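Local coordinates for protein nucleoside hydrolase, putative (Trypanosoma brucei, PDB 3FZ0) that belongs to the nucleoside hydrolase family and carries a calcium ion at a site rich in aspartates, at residues 214-219 against 277-282. The protein carries 2 engineered substitutions. Residues are numbered along the deposited sequence; the frame is centred on the assembly and turned at random.
Sequences SPMTWG and VTCVVP
With CG anti to the carbonyl carbon (chi1 -72°), the W218 indole reaches back along 277-282, while C279 SG, anti to its backbone N (chi1 -177°), is carried obliquely across the six-membered ring. C279 CB lies over one face of that ring, 3.8 Å from its centroid, a CH-pi contact; SG, 4.2 Å from the same centroid, makes a Cys sulfur-aromatic contact. M216 holds CG in the crowded position between N and carbonyl carbon, but extends beyond it, so that CE touches C279 SG (3.9 Å) and V281 CG2. F250 and L253 also pack against this buried group, and Y221 meets W218 edge-to-face. M216 and C279 form the antiparallel hydrogen-bonded pair, C279 N to M216 O nearly straight at 2.6 Å and M216 N returning a bond to C279 O (2.9 Å); T217-T278 is non-hydrogen-bonded. W218 N donates almost straight (172°) to V277 O (3.0 Å), continuing the backbone bonding past the strand pair. A water bridges V281 N and S214 O. This is a two-stranded antiparallel sheet, separate from the main mixed sheet, joining the entry to helix 218-224 to the segment before helix 282-291, where the V281 side chain is about 9 Å from the bound calcium ion.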
loop_
_atom_site.group_PDB
_atom_site.type_symbol
_atom_site.label_atom_id
_atom_site.label_comp_id
_atom_site.label_asym_id
_atom_site.label_seq_id
_atom_site.Cartn_x
_atom_site.Cartn_y
_atom_site.Cartn_z
ATOM N N SER B 214 20.966 -8.060 24.594
ATOM C CA SER B 214 21.027 -8.101 26.064
ATOM C C SER B 214 20.199 -9.276 26.618
ATOM O O SER B 214 19.161 -9.069 27.251
ATOM C CB SER B 214 20.521 -6.781 26.647
ATOM O OG SER B 214 20.693 -6.786 28.031
ATOM N N PRO B 215 20.643 -10.511 26.350
ATOM C CA PRO B 215 19.867 -11.676 26.765
ATOM C C PRO B 215 20.371 -12.245 28.072
ATOM O O PRO B 215 21.363 -11.774 28.638
ATOM C CB PRO B 215 20.189 -12.686 25.664
ATOM C CG PRO B 215 21.616 -12.337 25.230
ATOM C CD PRO B 215 21.879 -10.903 25.631
ATOM N N MET B 216 19.746 -13.310 28.542
ATOM C CA MET B 216 20.427 -14.098 29.564
ATOM C C MET B 216 20.929 -15.389 28.926
ATOM O O MET B 216 20.347 -15.886 27.950
ATOM C CB MET B 216 19.557 -14.351 30.784
ATOM C CG MET B 216 18.374 -15.192 30.507
ATOM S SD MET B 216 17.391 -15.459 31.981
ATOM C CE MET B 216 15.905 -16.157 31.195
ATOM N N THR B 217 22.034 -15.888 29.442
ATOM C CA THR B 217 22.516 -17.213 29.109
ATOM C C THR B 217 21.637 -18.281 29.789
ATOM O O THR B 217 21.105 -18.055 30.893
ATOM C CB THR B 217 23.977 -17.329 29.614
ATOM O OG1 THR B 217 24.838 -16.555 28.763
ATOM C CG2 THR B 217 24.436 -18.731 29.609
ATOM N N TRP B 218 21.485 -19.439 29.153
ATOM C CA TRP B 218 20.856 -20.576 29.809
ATOM C C TRP B 218 21.586 -20.965 31.093
ATOM O O TRP B 218 20.943 -21.350 32.071
ATOM C CB TRP B 218 20.659 -21.765 28.857
ATOM C CG TRP B 218 19.559 -21.490 27.854
ATOM C CD1 TRP B 218 19.707 -21.327 26.501
ATOM C CD2 TRP B 218 18.157 -21.298 28.128
ATOM N NE1 TRP B 218 18.497 -21.054 25.924
ATOM C CE2 TRP B 218 17.525 -21.038 26.887
ATOM C CE3 TRP B 218 17.381 -21.335 29.295
ATOM C CZ2 TRP B 218 16.147 -20.800 26.771
ATOM C CZ3 TRP B 218 15.990 -21.106 29.189
ATOM C CH2 TRP B 218 15.393 -20.836 27.928
ATOM N N GLY B 219 22.921 -20.856 31.094
ATOM C CA GLY B 219 23.766 -21.076 32.298
ATOM C C GLY B 219 23.395 -20.114 33.431
ATOM O O GLY B 219 23.235 -20.528 34.585
ATOM N N VAL B 277 22.308 -20.964 23.029
ATOM C CA VAL B 277 22.966 -20.705 24.314
ATOM C C VAL B 277 22.313 -19.517 25.053
ATOM O O VAL B 277 22.388 -19.436 26.294
ATOM C CB VAL B 277 24.518 -20.470 24.163
ATOM C CG1 VAL B 277 25.180 -20.165 25.524
ATOM C CG2 VAL B 277 25.208 -21.680 23.476
ATOM N N THR B 278 21.668 -18.613 24.306
ATOM C CA THR B 278 21.054 -17.435 24.947
ATOM C C THR B 278 19.527 -17.451 24.901
ATOM O O THR B 278 18.930 -18.024 23.990
ATOM C CB THR B 278 21.561 -16.083 24.379
ATOM O OG1 THR B 278 20.933 -15.844 23.132
ATOM C CG2 THR B 278 23.048 -16.071 24.179
ATOM N N CYS B 279 18.934 -16.828 25.916
ATOM C CA CYS B 279 17.512 -16.655 26.034
ATOM C C CYS B 279 17.183 -15.155 26.072
ATOM O O CYS B 279 17.620 -14.437 26.978
ATOM C CB CYS B 279 17.031 -17.340 27.313
ATOM S SG CYS B 279 15.237 -17.241 27.495
ATOM N N VAL B 280 16.415 -14.690 25.087
ATOM C CA VAL B 280 16.070 -13.281 24.943
ATOM C C VAL B 280 14.801 -13.009 25.727
ATOM O O VAL B 280 13.832 -13.724 25.566
ATOM C CB VAL B 280 15.827 -12.930 23.471
ATOM C CG1 VAL B 280 15.619 -11.429 23.282
ATOM C CG2 VAL B 280 16.994 -13.408 22.615
ATOM N N VAL B 281 14.816 -11.981 26.581
ATOM C CA VAL B 281 13.663 -11.624 27.421
ATOM C C VAL B 281 13.225 -10.164 27.170
ATOM O O VAL B 281 13.369 -9.314 28.025
ATOM C CB VAL B 281 13.982 -11.866 28.934
ATOM C CG1 VAL B 281 12.715 -11.811 29.759
ATOM C CG2 VAL B 281 14.639 -13.211 29.129
ATOM N N PRO B 282 12.675 -9.869 25.986
ATOM C CA PRO B 282 12.498 -8.471 25.542
ATOM C C PRO B 282 11.774 -7.543 26.492
ATOM O O PRO B 282 12.275 -6.425 26.751
ATOM C CB PRO B 282 11.752 -8.604 24.215
ATOM C CG PRO B 282 12.233 -9.940 23.688
ATOM C CD PRO B 282 12.229 -10.819 24.947
HETATM O O HOH W 1 16.795 -10.056 26.312
#